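Local coordinates for protein UL37 (Suid herpesvirus 1, PDB 4K70) that is an inner tegument protein of the virus, represented here by its N-terminal half, and probably has an essential role in controlling viral trafficking, at residues Trp46-Tyr57 with Asp102-Leu112. Residues are numbered along the deposited sequence; the frame is centred on the assembly and turned at random.
Sequences WARALRLACRAY and DTTAALTEAGL. With NA (sodium ion), chain L.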
loop_
_atom_site.group_PDB
_atom_site.type_symbol
_atom_site.label_atom_id
_atom_site.label_comp_id
_atom_site.label_asym_id
_atom_site.label_seq_id
_atom_site.Cartn_x
_atom_site.Cartn_y
_atom_site.Cartn_z
ATOM N N TRP A 46 -10.266 -15.719 -26.590
ATOM C CA TRP A 46 -11.538 -15.026 -26.412
ATOM C C TRP A 46 -12.590 -15.363 -27.475
ATOM O O TRP A 46 -13.720 -15.736 -27.144
ATOM C CB TRP A 46 -11.363 -13.507 -26.358
ATOM C CG TRP A 46 -12.705 -12.840 -26.397
ATOM C CD1 TRP A 46 -13.315 -12.295 -27.480
ATOM C CD2 TRP A 46 -13.623 -12.719 -25.310
ATOM N NE1 TRP A 46 -14.553 -11.818 -27.137
ATOM C CE2 TRP A 46 -14.770 -12.065 -25.805
ATOM C CE3 TRP A 46 -13.588 -13.088 -23.959
ATOM C CZ2 TRP A 46 -15.872 -11.764 -24.997
ATOM C CZ3 TRP A 46 -14.677 -12.794 -23.156
ATOM C CH2 TRP A 46 -15.807 -12.136 -23.680
ATOM N N ALA A 47 -12.223 -15.206 -28.745
ATOM C CA ALA A 47 -13.174 -15.349 -29.846
ATOM C C ALA A 47 -13.771 -16.755 -29.887
ATOM O O ALA A 47 -14.986 -16.919 -30.043
ATOM C CB ALA A 47 -12.517 -14.990 -31.163
ATOM N N ARG A 48 -12.914 -17.760 -29.720
ATOM C CA ARG A 48 -13.339 -19.155 -29.649
ATOM C C ARG A 48 -14.217 -19.397 -28.429
ATOM O O ARG A 48 -15.240 -20.071 -28.517
ATOM C CB ARG A 48 -12.122 -20.094 -29.570
ATOM C CG ARG A 48 -11.181 -20.055 -30.773
ATOM C CD ARG A 48 -9.792 -20.628 -30.406
ATOM N NE ARG A 48 -9.865 -22.032 -29.997
ATOM C CZ ARG A 48 -8.874 -22.707 -29.411
ATOM N NH1 ARG A 48 -7.715 -22.112 -29.147
ATOM N NH2 ARG A 48 -9.046 -23.982 -29.083
ATOM N N ALA A 49 -13.806 -18.878 -27.274
ATOM C CA ALA A 49 -14.607 -19.054 -26.071
ATOM C C ALA A 49 -15.989 -18.420 -26.247
ATOM O O ALA A 49 -17.004 -19.038 -25.949
ATOM C CB ALA A 49 -13.899 -18.487 -24.842
ATOM N N LEU A 50 -16.028 -17.192 -26.747
ATOM C CA LEU A 50 -17.303 -16.511 -26.923
ATOM C C LEU A 50 -18.187 -17.250 -27.932
ATOM O O LEU A 50 -19.385 -17.425 -27.711
ATOM C CB LEU A 50 -17.090 -15.069 -27.386
ATOM C CG LEU A 50 -18.425 -14.360 -27.581
ATOM C CD1 LEU A 50 -19.060 -14.056 -26.210
ATOM C CD2 LEU A 50 -18.260 -13.110 -28.429
ATOM N N ARG A 51 -17.583 -17.669 -29.038
ATOM C CA ARG A 51 -18.295 -18.403 -30.082
ATOM C C ARG A 51 -18.872 -19.712 -29.563
ATOM O O ARG A 51 -19.999 -20.064 -29.879
ATOM C CB ARG A 51 -17.368 -18.667 -31.270
ATOM C CG ARG A 51 -17.290 -17.518 -32.231
ATOM C CD ARG A 51 -18.508 -17.510 -33.128
ATOM N NE ARG A 51 -18.628 -16.274 -33.892
ATOM C CZ ARG A 51 -19.678 -15.983 -34.648
ATOM N NH1 ARG A 51 -20.680 -16.850 -34.732
ATOM N NH2 ARG A 51 -19.732 -14.836 -35.319
ATOM N N LEU A 52 -18.097 -20.423 -28.755
ATOM C CA LEU A 52 -18.539 -21.685 -28.172
ATOM C C LEU A 52 -19.658 -21.503 -27.145
ATOM O O LEU A 52 -20.549 -22.352 -27.003
ATOM C CB LEU A 52 -17.351 -22.401 -27.518
ATOM C CG LEU A 52 -16.339 -23.027 -28.474
ATOM C CD1 LEU A 52 -15.066 -23.350 -27.724
ATOM C CD2 LEU A 52 -16.926 -24.281 -29.087
ATOM N N ALA A 53 -19.610 -20.400 -26.409
ATOM C CA ALA A 53 -20.671 -20.124 -25.455
ATOM C C ALA A 53 -21.942 -19.734 -26.206
ATOM O O ALA A 53 -23.028 -20.219 -25.897
ATOM C CB ALA A 53 -20.251 -19.039 -24.480
ATOM N N CYS A 54 -21.802 -18.862 -27.199
ATOM C CA CYS A 54 -22.936 -18.449 -28.010
ATOM C C CYS A 54 -23.566 -19.640 -28.712
ATOM O O CYS A 54 -24.785 -19.744 -28.793
ATOM C CB CYS A 54 -22.522 -17.387 -29.028
ATOM S SG CYS A 54 -22.316 -15.762 -28.270
ATOM N N ARG A 55 -22.732 -20.549 -29.202
ATOM C CA ARG A 55 -23.241 -21.747 -29.850
ATOM C C ARG A 55 -23.903 -22.675 -28.842
ATOM O O ARG A 55 -24.871 -23.362 -29.166
ATOM C CB ARG A 55 -22.141 -22.492 -30.603
ATOM C CG ARG A 55 -22.276 -23.992 -30.449
ATOM C CD ARG A 55 -22.077 -24.740 -31.762
ATOM N NE ARG A 55 -20.675 -25.050 -32.031
ATOM C CZ ARG A 55 -19.864 -25.697 -31.197
ATOM N NH1 ARG A 55 -20.297 -26.102 -30.007
ATOM N NH2 ARG A 55 -18.607 -25.933 -31.552
ATOM N N ALA A 56 -23.386 -22.697 -27.620
ATOM C CA ALA A 56 -24.014 -23.495 -26.575
ATOM C C ALA A 56 -25.469 -23.059 -26.312
ATOM O O ALA A 56 -26.350 -23.897 -26.105
ATOM C CB ALA A 56 -23.199 -23.441 -25.296
ATOM N N TYR A 57 -25.719 -21.753 -26.320
ATOM C CA TYR A 57 -27.064 -21.254 -26.061
ATOM C C TYR A 57 -27.980 -21.549 -27.241
ATOM O O TYR A 57 -29.121 -21.958 -27.055
ATOM C CB TYR A 57 -27.057 -19.753 -25.761
ATOM C CG TYR A 57 -28.453 -19.180 -25.623
ATOM C CD1 TYR A 57 -29.257 -19.516 -24.539
ATOM C CD2 TYR A 57 -28.965 -18.312 -26.575
ATOM C CE1 TYR A 57 -30.535 -19.007 -24.407
ATOM C CE2 TYR A 57 -30.248 -17.794 -26.453
ATOM C CZ TYR A 57 -31.030 -18.147 -25.370
ATOM O OH TYR A 57 -32.309 -17.636 -25.243
ATOM N N ASP A 102 -16.745 -9.025 -33.780
ATOM C CA ASP A 102 -17.202 -10.419 -33.800
ATOM C C ASP A 102 -17.960 -10.802 -32.557
ATOM O O ASP A 102 -18.778 -11.726 -32.581
ATOM C CB ASP A 102 -16.058 -11.423 -34.013
ATOM C CG ASP A 102 -16.575 -12.856 -34.248
ATOM O OD1 ASP A 102 -17.538 -13.031 -35.032
ATOM O OD2 ASP A 102 -16.044 -13.807 -33.637
ATOM N N THR A 103 -17.670 -10.108 -31.458
ATOM C CA THR A 103 -18.326 -10.393 -30.203
ATOM C C THR A 103 -19.794 -10.000 -30.296
ATOM O O THR A 103 -20.678 -10.754 -29.890
ATOM C CB THR A 103 -17.650 -9.623 -29.043
ATOM O OG1 THR A 103 -16.292 -10.064 -28.915
ATOM C CG2 THR A 103 -18.389 -9.862 -27.737
ATOM N N THR A 104 -20.039 -8.803 -30.820
ATOM C CA THR A 104 -21.396 -8.322 -31.050
ATOM C C THR A 104 -22.123 -9.216 -32.058
ATOM O O THR A 104 -23.267 -9.616 -31.828
ATOM C CB THR A 104 -21.379 -6.882 -31.590
ATOM O OG1 THR A 104 -20.761 -6.022 -30.623
ATOM C CG2 THR A 104 -22.814 -6.388 -31.892
ATOM N N ALA A 105 -21.448 -9.538 -33.160
ATOM C CA ALA A 105 -22.048 -10.346 -34.218
ATOM C C ALA A 105 -22.468 -11.714 -33.683
ATOM O O ALA A 105 -23.556 -12.203 -33.991
ATOM C CB ALA A 105 -21.088 -10.487 -35.406
ATOM N N ALA A 106 -21.632 -12.310 -32.840
ATOM C CA ALA A 106 -21.937 -13.634 -32.303
ATOM C C ALA A 106 -23.080 -13.607 -31.298
ATOM O O ALA A 106 -23.970 -14.465 -31.326
ATOM C CB ALA A 106 -20.700 -14.269 -31.685
ATOM N N LEU A 107 -23.049 -12.634 -30.395
ATOM C CA LEU A 107 -24.107 -12.493 -29.408
ATOM C C LEU A 107 -25.443 -12.145 -30.073
ATOM O O LEU A 107 -26.483 -12.679 -29.700
ATOM C CB LEU A 107 -23.730 -11.440 -28.356
ATOM C CG LEU A 107 -22.637 -11.865 -27.366
ATOM C CD1 LEU A 107 -22.076 -10.659 -26.605
ATOM C CD2 LEU A 107 -23.152 -12.922 -26.396
ATOM N N THR A 108 -25.401 -11.259 -31.061
ATOM C CA THR A 108 -26.611 -10.816 -31.756
ATOM C C THR A 108 -27.267 -11.972 -32.508
ATOM O O THR A 108 -28.467 -12.226 -32.366
ATOM C CB THR A 108 -26.310 -9.673 -32.749
ATOM O OG1 THR A 108 -25.789 -8.546 -32.036
ATOM C CG2 THR A 108 -27.589 -9.239 -33.479
ATOM N N GLU A 109 -26.457 -12.670 -33.292
ATOM C CA GLU A 109 -26.888 -13.825 -34.068
ATOM C C GLU A 109 -27.452 -14.926 -33.171
ATOM O O GLU A 109 -28.400 -15.616 -33.543
ATOM C CB GLU A 109 -25.711 -14.341 -34.903
ATOM C CG GLU A 109 -25.892 -15.727 -35.472
ATOM C CD GLU A 109 -24.650 -16.227 -36.186
ATOM O OE1 GLU A 109 -23.617 -16.445 -35.512
ATOM O OE2 GLU A 109 -24.713 -16.403 -37.420
ATOM N N ALA A 110 -26.885 -15.077 -31.978
ATOM C CA ALA A 110 -27.426 -16.024 -31.006
ATOM C C ALA A 110 -28.659 -15.442 -30.319
ATOM O O ALA A 110 -29.306 -16.112 -29.512
ATOM C CB ALA A 110 -26.372 -16.399 -29.971
ATOM N N GLY A 111 -28.982 -14.192 -30.641
ATOM C CA GLY A 111 -30.122 -13.515 -30.030
ATOM C C GLY A 111 -29.925 -13.205 -28.551
ATOM O O GLY A 111 -30.855 -13.316 -27.752
ATOM N N LEU A 112 -28.703 -12.826 -28.178
ATOM C CA LEU A 112 -28.403 -12.468 -26.792
ATOM C C LEU A 112 -27.913 -11.030 -26.734
ATOM O O LEU A 112 -27.713 -10.395 -27.762
ATOM C CB LEU A 112 -27.335 -13.395 -26.205
ATOM C CG LEU A 112 -27.647 -14.877 -25.987
ATOM C CD1 LEU A 112 -26.383 -15.631 -25.614
ATOM C CD2 LEU A 112 -28.710 -15.079 -24.922
HETATM NA NA NA L . -26.068 -15.569 -39.161
HETATM O O HOH W 1 -16.037 -14.428 -31.006
#
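Leu50 and Cys54 of helix 39-60 pack against Thr103, Ala106 and Leu107 of helix 101-109, a nearly parallel helix pair (8° between the segment axes, 9.4 Å apart) in the all-helical N-terminal half of UL37. On the buried side packing is tight: Leu50 CD2 presses on Thr103 CG2 at 3.3 Å, closer than usual van der Waals contact, with the two side chains crossing at about a right angle. One turn on, Cys54 SG lies beside Leu107 CD2, while Cys54 CB meets Ala110 CB. Trp46 reaches the other helix by its ring edge; with CG anti to the backbone N (chi1 171°), the indole NE1 gives Thr103 OG1 a nearly straight, in-plane hydrogen bond of 3.0 Å. That hydroxyl is also hydrogen-bonded to Val98 O, so it links the indole to the end of the preceding helix, 89-98. Leu72 and Leu68 of helix 63-78 pack on Trp46 and Ala53.

The solvent side is polar and looser. Arg51, bent at chi2 (-79°), swings its guanidinium across Ala106 CB, which sits over the centre of one face. From there NH2 makes a salt bridge to the syn side of Asp102 OD1, at 2.9 Å, and NH1 a longer one to Glu109 OE1. Asp102's carboxylate lies near the guanidinium plane, whereas that of Glu109 stands almost perpendicular to it. A water joins Asp102 OD2 to Ala47 O.

Beyond the helix end, a Schellman motif with Gly111 at positive phi turns the chain so that Leu112 CD2 makes a CH-pi contact over the Tyr57 face, 3.8 Å from the ring centroid. Arg457 of helix 438-458 touches both side chains. At the exposed edge, Glu109 OE2 binds a sodium ion at 2.4 Å.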